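Local atomic coordinates of glycerol dehydratase (Clostridium butyricum, PDB entry 1R9D), a protein that probably dehydrates glycerol without coenzyme B12, by radical chemistry of the kind used by its relatives in the pyruvate formate-lyase family. Residues A[285-290]-A[341-346]; A[376-381]-A[403-408]; A[682-687]-A[699-704]. All coordinates share one frame; numbering follows the deposited sequence.

All three contacts are buried, and all reach one five-stranded mixed sheet. Interaction 1 ties the start of helix 288-298 to strand 341-344, an outermost strand; interaction 2 pairs strands 375-380 and 404-407, further in; interaction 3 sets helix 680-687 against the start of the other outermost strand, 702-705. Interactions 1 and 2 adjoin each other: Leu342 O probably accepts a hydrogen bond from Ser377 N, and Ile343 packs on Arg379. Interaction 3 lies about 15 Å from interaction 2 and 24 Å from interaction 1, centre to centre. Chemistry follows place: backbone bonds and buried charge in the first two, apolar and sulfur-aromatic packing in the third.

Interaction 1: A[285-290]-A[341-346]; sequences PARFDQ and NLIVGG
A single beta bridge joins Ala286, just ahead of helix 288-298, to Leu342 on strand 341-344, an outermost strand of a five-stranded mixed sheet. Ala286 N donates to Asn341 O at 3.0 Å, and Ile343 N donates to Ala286 O at 2.8 Å. That carbonyl is gripped twice: Phe288 N reaches it from the opposite face of its plane, closing an inverse gamma turn centred on Arg287, itself the N-cap of the helix. Beyond the turn Phe288 CB rests on Leu342 CG at 3.6 Å, while Leu342 CD1 also meets Pro285 CB; a branched apolar side chain suits a place between two such neighbours. Asp289 has CG between its backbone N and carbonyl carbon (chi1 67°), against Val344, and OD2 takes an almost straight bond (174°) from Gly345 N at 2.9 Å, the donor lying above the carboxylate plane. Ser359 OG is a further partner of OD2. Arg287 bends at chi3, and its NH2 donates to Gly345 O at 3.0 Å while NH1 makes a salt bridge with Asp427. A water in the guanidinium plane accepts from Arg287 NE at 2.8 Å. Gly345 and Gly346 both have a positive phi, and a CB on either would run into the preceding carbonyl O, so glycine suits both places.

Interaction 2: A[376-381]-A[403-408]; sequences LSVRIW and PAYYND
Arg379 and Asp408 cross at about a right angle beside the C-terminal ends of two parallel strands, 376-380 and 404-407, the pair that helix 386-397 connects in a beta-alpha-beta unit. The arginine offers its side in a salt bridge: NE donates to Asp408 OD1 at 2.8 Å on the syn side, and NH2 to Asp408 OD2 at 2.8 Å. Their flat groups stand 57° apart: Asp408 OD2 lies in the guanidinium plane, while Arg379 NH2 sits above the carboxylate plane. Tyr428 OH also bonds OD1 and Gln347 NE2 bonds OD2, giving this buried acid several donors. On the opposite face of the sheet Val378 and Tyr405 lie side by side, pointing the same way, with Val378 CG2 at 3.5 Å from Tyr405 CD2. Ile380 CG1 comes to the edge of that ring, and Val378 CG1 touches Pro403 CG at 3.9 Å. Tyrosine suits this place, its ring packing on helix 712-728 while Tyr405 OH hydrogen-bonds Thr396 OG1. On the arginine's face, small Ser377 sets OG at the edge of the Tyr406 ring, 3.3 Å from CE1, and bonds Asn341. The parallel ladder finishes where Asp408 N donates to Ile380 O at 3.0 Å.

Interaction 3: A[682-687]-A[699-704]; sequences AACNSV and TLFNQK
Phe701 is met in two different ways by one helix: the sulfur of Cys684 lies at the edge of its ring, and a methyl of Val687 lies over a face. Helix 680-687 here packs beside the start of strand 702-705, an outermost strand of a five-stranded mixed sheet, within the region that the glycyl radical family shares. Cys684 SG lies 83° off the normal of the Phe701 ring, 5.1 Å from its centroid, in a sulfur-aromatic contact. The nearest ring atom to Cys684 SG is Phe701 CE2, at 3.8 Å. A polarisable sulfur can suit the ring edge, whose hydrogens are expected to carry a slight positive charge. Val687 makes a CH-pi contact: its CG2 stands 4.0 Å from the same centroid and 19° off the normal, displaced toward the rim, where CE1 and CZ are its nearest ring atoms. Valine's CG2 is anti to its carbonyl carbon, beside the backbone N, and this branch is the one that does the touching. Ala683 and Val687 are one helical turn apart, so Val687 N donates to Ala683 O and both side chains point toward the strand. Two residues after Phe701, Gln703 points to the same side, its chain extended beyond CG, and its end passes the small Ala683 CB and Cys684 SG. Tyr726 of helix 712-728 also meets the Phe701 ring, and touches both Cys684 and Val687. Phe701 CG is anti to its backbone N (chi1 -179°), and beyond it the ring closes to 3.8 Å between CE1 and Val687 CG2.

Interaction 1: A[285-290]-A[341-346]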
loop_
_atom_site.group_PDB
_atom_site.type_symbol
_atom_site.label_atom_id
_atom_site.label_comp_id
_atom_site.label_asym_id
_atom_site.label_seq_id
_atom_site.Cartn_x
_atom_site.Cartn_y
_atom_site.Cartn_z
ATOM N N PRO A 285 -8.011 -29.855 5.285
ATOM C CA PRO A 285 -7.035 -30.678 6.001
ATOM C C PRO A 285 -6.123 -31.437 5.029
ATOM O O PRO A 285 -4.984 -31.764 5.354
ATOM C CB PRO A 285 -7.919 -31.619 6.817
ATOM C CG PRO A 285 -9.114 -30.757 7.124
ATOM C CD PRO A 285 -9.377 -30.104 5.784
ATOM N N ALA A 286 -6.640 -31.714 3.835
ATOM C CA ALA A 286 -5.887 -32.437 2.811
ATOM C C ALA A 286 -5.416 -33.823 3.265
ATOM O O ALA A 286 -6.219 -34.607 3.766
ATOM C CB ALA A 286 -4.705 -31.598 2.335
ATOM N N ARG A 287 -4.125 -34.119 3.108
ATOM C CA ARG A 287 -3.596 -35.448 3.443
ATOM C C ARG A 287 -3.442 -35.776 4.927
ATOM O O ARG A 287 -2.350 -36.100 5.400
ATOM C CB ARG A 287 -2.260 -35.674 2.728
ATOM C CG ARG A 287 -2.305 -35.387 1.232
ATOM C CD ARG A 287 -1.118 -36.003 0.509
ATOM N NE ARG A 287 -1.293 -37.437 0.265
ATOM C CZ ARG A 287 -0.375 -38.212 -0.307
ATOM N NH1 ARG A 287 0.786 -37.693 -0.685
ATOM N NH2 ARG A 287 -0.621 -39.502 -0.526
ATOM N N PHE A 288 -4.561 -35.719 5.637
ATOM C CA PHE A 288 -4.636 -35.992 7.069
ATOM C C PHE A 288 -3.961 -37.316 7.441
ATOM O O PHE A 288 -3.228 -37.395 8.430
ATOM C CB PHE A 288 -6.114 -36.030 7.474
ATOM C CG PHE A 288 -6.356 -36.139 8.955
ATOM C CD1 PHE A 288 -6.310 -35.011 9.770
ATOM C CD2 PHE A 288 -6.703 -37.364 9.523
ATOM C CE1 PHE A 288 -6.616 -35.102 11.135
ATOM C CE2 PHE A 288 -7.010 -37.465 10.881
ATOM C CZ PHE A 288 -6.969 -36.331 11.686
ATOM N N ASP A 289 -4.200 -38.352 6.645
ATOM C CA ASP A 289 -3.621 -39.658 6.924
ATOM C C ASP A 289 -2.099 -39.672 6.848
ATOM O O ASP A 289 -1.446 -40.460 7.531
ATOM C CB ASP A 289 -4.221 -40.719 5.986
ATOM C CG ASP A 289 -3.830 -40.521 4.523
ATOM O OD1 ASP A 289 -3.577 -39.369 4.108
ATOM O OD2 ASP A 289 -3.805 -41.528 3.785
ATOM N N GLN A 290 -1.527 -38.787 6.043
ATOM C CA GLN A 290 -0.080 -38.742 5.908
ATOM C C GLN A 290 0.637 -38.034 7.059
ATOM O O GLN A 290 1.672 -38.515 7.521
ATOM C CB GLN A 290 0.296 -38.097 4.575
ATOM C CG GLN A 290 -0.271 -38.851 3.371
ATOM C CD GLN A 290 0.147 -40.313 3.352
ATOM O OE1 GLN A 290 1.334 -40.627 3.412
ATOM N NE2 GLN A 290 -0.831 -41.215 3.265
ATOM N N ASN A 341 -12.073 -30.148 2.609
ATOM C CA ASN A 341 -11.694 -31.413 2.007
ATOM C C ASN A 341 -10.544 -32.108 2.719
ATOM O O ASN A 341 -9.498 -31.510 2.991
ATOM C CB ASN A 341 -11.348 -31.211 0.522
ATOM C CG ASN A 341 -11.518 -32.486 -0.293
ATOM O OD1 ASN A 341 -10.814 -33.467 -0.084
ATOM N ND2 ASN A 341 -12.474 -32.475 -1.217
ATOM N N LEU A 342 -10.756 -33.382 3.026
ATOM C CA LEU A 342 -9.756 -34.211 3.692
ATOM C C LEU A 342 -9.609 -35.437 2.799
ATOM O O LEU A 342 -10.588 -36.120 2.512
ATOM C CB LEU A 342 -10.244 -34.600 5.095
ATOM C CG LEU A 342 -9.283 -35.369 6.009
ATOM C CD1 LEU A 342 -9.686 -35.155 7.476
ATOM C CD2 LEU A 342 -9.299 -36.848 5.648
ATOM N N ILE A 343 -8.387 -35.716 2.357
ATOM C CA ILE A 343 -8.155 -36.833 1.450
ATOM C C ILE A 343 -7.210 -37.893 2.017
ATOM O O ILE A 343 -6.313 -37.581 2.801
ATOM C CB ILE A 343 -7.598 -36.282 0.104
ATOM C CG1 ILE A 343 -7.673 -37.341 -0.998
ATOM C CG2 ILE A 343 -6.164 -35.823 0.288
ATOM C CD1 ILE A 343 -7.667 -36.730 -2.389
ATOM N N VAL A 344 -7.426 -39.151 1.641
ATOM C CA VAL A 344 -6.559 -40.222 2.106
ATOM C C VAL A 344 -6.131 -41.127 0.956
ATOM O O VAL A 344 -6.772 -41.158 -0.100
ATOM C CB VAL A 344 -7.226 -41.076 3.228
ATOM C CG1 VAL A 344 -7.562 -40.183 4.416
ATOM C CG2 VAL A 344 -8.470 -41.784 2.707
ATOM N N GLY A 345 -5.034 -41.845 1.165
ATOM C CA GLY A 345 -4.520 -42.739 0.141
ATOM C C GLY A 345 -3.646 -42.009 -0.860
ATOM O O GLY A 345 -3.327 -40.833 -0.676
ATOM N N GLY A 346 -3.270 -42.700 -1.932
ATOM C CA GLY A 346 -2.432 -42.086 -2.944
ATOM C C GLY A 346 -0.991 -42.547 -2.839
ATOM O O GLY A 346 -0.699 -43.532 -2.172
HETATM O O HOH W 1 -3.609 -38.724 1.307
#

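Interaction 2: A[376-381]-A[403-408]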
loop_
_atom_site.group_PDB
_atom_site.type_symbol
_atom_site.label_atom_id
_atom_site.label_comp_id
_atom_site.label_asym_id
_atom_site.label_seq_id
_atom_site.Cartn_x
_atom_site.Cartn_y
_atom_site.Cartn_z
ATOM N N LEU A 376 -14.826 -35.905 2.698
ATOM C CA LEU A 376 -13.871 -37.006 2.598
ATOM C C LEU A 376 -13.617 -37.427 1.153
ATOM O O LEU A 376 -14.550 -37.581 0.362
ATOM C CB LEU A 376 -14.367 -38.206 3.409
ATOM C CG LEU A 376 -13.435 -39.418 3.493
ATOM C CD1 LEU A 376 -12.093 -39.006 4.080
ATOM C CD2 LEU A 376 -14.076 -40.496 4.353
ATOM N N SER A 377 -12.345 -37.639 0.837
ATOM C CA SER A 377 -11.929 -37.999 -0.512
ATOM C C SER A 377 -10.842 -39.061 -0.493
ATOM O O SER A 377 -10.205 -39.291 0.531
ATOM C CB SER A 377 -11.383 -36.755 -1.213
ATOM O OG SER A 377 -12.331 -35.703 -1.208
ATOM N N VAL A 378 -10.627 -39.711 -1.635
ATOM C CA VAL A 378 -9.581 -40.713 -1.736
ATOM C C VAL A 378 -8.829 -40.525 -3.056
ATOM O O VAL A 378 -9.416 -40.152 -4.072
ATOM C CB VAL A 378 -10.135 -42.171 -1.684
ATOM C CG1 VAL A 378 -10.905 -42.400 -0.378
ATOM C CG2 VAL A 378 -11.023 -42.444 -2.891
ATOM N N ARG A 379 -7.525 -40.746 -3.025
ATOM C CA ARG A 379 -6.714 -40.639 -4.232
ATOM C C ARG A 379 -6.590 -42.050 -4.785
ATOM O O ARG A 379 -6.450 -43.007 -4.024
ATOM C CB ARG A 379 -5.330 -40.073 -3.906
ATOM C CG ARG A 379 -5.312 -38.563 -3.750
ATOM C CD ARG A 379 -3.935 -38.045 -3.361
ATOM N NE ARG A 379 -2.891 -38.578 -4.231
ATOM C CZ ARG A 379 -1.621 -38.193 -4.189
ATOM N NH1 ARG A 379 -1.241 -37.260 -3.325
ATOM N NH2 ARG A 379 -0.727 -38.756 -4.999
ATOM N N ILE A 380 -6.648 -42.175 -6.106
ATOM C CA ILE A 380 -6.554 -43.469 -6.770
ATOM C C ILE A 380 -5.459 -43.395 -7.829
ATOM O O ILE A 380 -5.350 -42.396 -8.530
ATOM C CB ILE A 380 -7.892 -43.821 -7.479
ATOM C CG1 ILE A 380 -9.028 -43.903 -6.453
ATOM C CG2 ILE A 380 -7.759 -45.125 -8.258
ATOM C CD1 ILE A 380 -8.853 -44.996 -5.411
ATOM N N TRP A 381 -4.631 -44.429 -7.921
ATOM C CA TRP A 381 -3.592 -44.458 -8.939
ATOM C C TRP A 381 -3.405 -45.887 -9.442
ATOM O O TRP A 381 -4.083 -46.801 -8.973
ATOM C CB TRP A 381 -2.273 -43.858 -8.419
ATOM C CG TRP A 381 -1.546 -44.638 -7.372
ATOM C CD1 TRP A 381 -1.979 -44.938 -6.109
ATOM C CD2 TRP A 381 -0.211 -45.147 -7.472
ATOM N NE1 TRP A 381 -0.987 -45.598 -5.413
ATOM C CE2 TRP A 381 0.107 -45.737 -6.228
ATOM C CE3 TRP A 381 0.749 -45.156 -8.492
ATOM C CZ2 TRP A 381 1.348 -46.332 -5.978
ATOM C CZ3 TRP A 381 1.986 -45.748 -8.244
ATOM C CH2 TRP A 381 2.273 -46.328 -6.994
ATOM N N PRO A 403 -16.935 -41.619 -0.772
ATOM C CA PRO A 403 -16.006 -40.488 -0.814
ATOM C C PRO A 403 -15.904 -39.992 -2.252
ATOM O O PRO A 403 -16.402 -40.644 -3.170
ATOM C CB PRO A 403 -14.701 -41.114 -0.357
ATOM C CG PRO A 403 -14.749 -42.445 -1.068
ATOM C CD PRO A 403 -16.196 -42.895 -0.841
ATOM N N ALA A 404 -15.277 -38.838 -2.445
ATOM C CA ALA A 404 -15.069 -38.325 -3.793
ATOM C C ALA A 404 -13.786 -39.033 -4.235
ATOM O O ALA A 404 -12.886 -39.225 -3.418
ATOM C CB ALA A 404 -14.866 -36.815 -3.760
ATOM N N TYR A 405 -13.712 -39.439 -5.506
ATOM C CA TYR A 405 -12.535 -40.138 -6.034
ATOM C C TYR A 405 -11.737 -39.223 -6.950
ATOM O O TYR A 405 -12.315 -38.532 -7.787
ATOM C CB TYR A 405 -12.951 -41.392 -6.825
ATOM C CG TYR A 405 -13.700 -42.428 -6.009
ATOM C CD1 TYR A 405 -15.048 -42.259 -5.697
ATOM C CD2 TYR A 405 -13.056 -43.566 -5.536
ATOM C CE1 TYR A 405 -15.736 -43.204 -4.929
ATOM C CE2 TYR A 405 -13.734 -44.518 -4.764
ATOM C CZ TYR A 405 -15.072 -44.326 -4.468
ATOM O OH TYR A 405 -15.747 -45.262 -3.713
ATOM N N TYR A 406 -10.413 -39.223 -6.786
ATOM C CA TYR A 406 -9.527 -38.382 -7.596
ATOM C C TYR A 406 -8.447 -39.195 -8.281
ATOM O O TYR A 406 -7.852 -40.089 -7.680
ATOM C CB TYR A 406 -8.899 -37.290 -6.728
ATOM C CG TYR A 406 -9.939 -36.373 -6.146
ATOM C CD1 TYR A 406 -10.576 -36.685 -4.944
ATOM C CD2 TYR A 406 -10.339 -35.231 -6.829
ATOM C CE1 TYR A 406 -11.591 -35.879 -4.444
ATOM C CE2 TYR A 406 -11.352 -34.415 -6.337
ATOM C CZ TYR A 406 -11.974 -34.750 -5.144
ATOM O OH TYR A 406 -12.985 -33.956 -4.661
ATOM N N ASN A 407 -8.179 -38.848 -9.539
ATOM C CA ASN A 407 -7.218 -39.568 -10.372
ATOM C C ASN A 407 -5.787 -39.027 -10.404
ATOM O O ASN A 407 -5.508 -38.038 -11.063
ATOM C CB ASN A 407 -7.787 -39.630 -11.797
ATOM C CG ASN A 407 -6.989 -40.529 -12.714
ATOM O OD1 ASN A 407 -6.146 -41.303 -12.264
ATOM N ND2 ASN A 407 -7.271 -40.446 -14.013
ATOM N N ASP A 408 -4.888 -39.696 -9.686
ATOM C CA ASP A 408 -3.470 -39.325 -9.636
ATOM C C ASP A 408 -2.857 -39.273 -11.034
ATOM O O ASP A 408 -2.024 -38.414 -11.332
ATOM C CB ASP A 408 -2.681 -40.375 -8.857
ATOM C CG ASP A 408 -2.705 -40.159 -7.356
ATOM O OD1 ASP A 408 -3.606 -39.466 -6.843
ATOM O OD2 ASP A 408 -1.802 -40.717 -6.691
HETATM O O HOH W 2 -6.009 -43.748 -11.271
#

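Interaction 3: A[682-687]-A[699-704]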
loop_
_atom_site.group_PDB
_atom_site.type_symbol
_atom_site.label_atom_id
_atom_site.label_comp_id
_atom_site.label_asym_id
_atom_site.label_seq_id
_atom_site.Cartn_x
_atom_site.Cartn_y
_atom_site.Cartn_z
ATOM N N ALA A 682 -21.052 -45.712 -20.718
ATOM C CA ALA A 682 -21.099 -44.845 -21.890
ATOM C C ALA A 682 -20.971 -43.393 -21.443
ATOM O O ALA A 682 -20.298 -42.595 -22.090
ATOM C CB ALA A 682 -22.404 -45.051 -22.649
ATOM N N ALA A 683 -21.622 -43.052 -20.334
ATOM C CA ALA A 683 -21.548 -41.695 -19.807
ATOM C C ALA A 683 -20.098 -41.371 -19.444
ATOM O O ALA A 683 -19.587 -40.306 -19.793
ATOM C CB ALA A 683 -22.445 -41.557 -18.578
ATOM N N CYS A 684 -19.436 -42.296 -18.750
ATOM C CA CYS A 684 -18.043 -42.099 -18.360
ATOM C C CYS A 684 -17.174 -41.903 -19.597
ATOM O O CYS A 684 -16.301 -41.036 -19.622
ATOM C CB CYS A 684 -17.519 -43.301 -17.568
ATOM S SG CYS A 684 -18.067 -43.394 -15.835
ATOM N N ASN A 685 -17.411 -42.716 -20.621
ATOM C CA ASN A 685 -16.634 -42.612 -21.850
ATOM C C ASN A 685 -16.776 -41.218 -22.458
ATOM O O ASN A 685 -15.795 -40.636 -22.930
ATOM C CB ASN A 685 -17.073 -43.681 -22.864
ATOM C CG ASN A 685 -16.665 -45.089 -22.445
ATOM O OD1 ASN A 685 -15.835 -45.269 -21.555
ATOM N ND2 ASN A 685 -17.236 -46.092 -23.103
ATOM N N SER A 686 -17.994 -40.679 -22.448
ATOM C CA SER A 686 -18.234 -39.343 -22.987
ATOM C C SER A 686 -17.489 -38.269 -22.211
ATOM O O SER A 686 -16.829 -37.414 -22.793
ATOM C CB SER A 686 -19.724 -38.996 -22.955
ATOM O OG SER A 686 -20.433 -39.645 -23.992
ATOM N N VAL A 687 -17.617 -38.298 -20.891
ATOM C CA VAL A 687 -16.961 -37.295 -20.064
ATOM C C VAL A 687 -15.440 -37.353 -20.180
ATOM O O VAL A 687 -14.762 -36.320 -20.122
ATOM C CB VAL A 687 -17.383 -37.446 -18.586
ATOM C CG1 VAL A 687 -16.668 -36.417 -17.718
ATOM C CG2 VAL A 687 -18.889 -37.268 -18.473
ATOM N N THR A 699 -12.256 -30.570 -12.353
ATOM C CA THR A 699 -13.523 -30.802 -13.041
ATOM C C THR A 699 -14.316 -31.735 -12.136
ATOM O O THR A 699 -13.736 -32.556 -11.425
ATOM C CB THR A 699 -13.330 -31.457 -14.434
ATOM O OG1 THR A 699 -12.907 -32.815 -14.277
ATOM C CG2 THR A 699 -12.284 -30.697 -15.239
ATOM N N LEU A 700 -15.639 -31.610 -12.155
ATOM C CA LEU A 700 -16.483 -32.420 -11.283
ATOM C C LEU A 700 -17.496 -33.276 -12.042
ATOM O O LEU A 700 -18.268 -32.770 -12.856
ATOM C CB LEU A 700 -17.202 -31.491 -10.301
ATOM C CG LEU A 700 -18.042 -32.082 -9.165
ATOM C CD1 LEU A 700 -18.001 -31.138 -7.985
ATOM C CD2 LEU A 700 -19.468 -32.302 -9.632
ATOM N N PHE A 701 -17.499 -34.570 -11.745
ATOM C CA PHE A 701 -18.401 -35.511 -12.400
ATOM C C PHE A 701 -19.295 -36.235 -11.386
ATOM O O PHE A 701 -18.805 -36.968 -10.532
ATOM C CB PHE A 701 -17.556 -36.503 -13.215
ATOM C CG PHE A 701 -18.355 -37.533 -13.973
ATOM C CD1 PHE A 701 -19.659 -37.273 -14.386
ATOM C CD2 PHE A 701 -17.777 -38.753 -14.310
ATOM C CE1 PHE A 701 -20.379 -38.219 -15.127
ATOM C CE2 PHE A 701 -18.488 -39.707 -15.055
ATOM C CZ PHE A 701 -19.788 -39.436 -15.461
ATOM N N ASN A 702 -20.605 -36.004 -11.484
ATOM C CA ASN A 702 -21.592 -36.624 -10.591
ATOM C C ASN A 702 -22.329 -37.768 -11.274
ATOM O O ASN A 702 -22.728 -37.648 -12.432
ATOM C CB ASN A 702 -22.686 -35.627 -10.185
ATOM C CG ASN A 702 -22.388 -34.885 -8.899
ATOM O OD1 ASN A 702 -21.899 -35.459 -7.925
ATOM N ND2 ASN A 702 -22.724 -33.599 -8.880
ATOM N N GLN A 703 -22.516 -38.862 -10.546
ATOM C CA GLN A 703 -23.298 -39.988 -11.034
ATOM C C GLN A 703 -24.164 -40.453 -9.865
ATOM O O GLN A 703 -23.745 -40.386 -8.706
ATOM C CB GLN A 703 -22.414 -41.117 -11.576
ATOM C CG GLN A 703 -22.082 -40.916 -13.062
ATOM C CD GLN A 703 -21.664 -42.195 -13.771
ATOM O OE1 GLN A 703 -21.817 -42.323 -14.989
ATOM N NE2 GLN A 703 -21.128 -43.138 -13.021
ATOM N N LYS A 704 -25.389 -40.871 -10.171
ATOM C CA LYS A 704 -26.327 -41.319 -9.150
ATOM C C LYS A 704 -26.802 -42.729 -9.461
ATOM O O LYS A 704 -27.256 -43.005 -10.571
ATOM C CB LYS A 704 -27.529 -40.369 -9.086
ATOM C CG LYS A 704 -28.546 -40.731 -8.009
ATOM C CD LYS A 704 -29.612 -39.656 -7.847
ATOM C CE LYS A 704 -30.494 -39.542 -9.074
ATOM N NZ LYS A 704 -31.595 -38.555 -8.882
#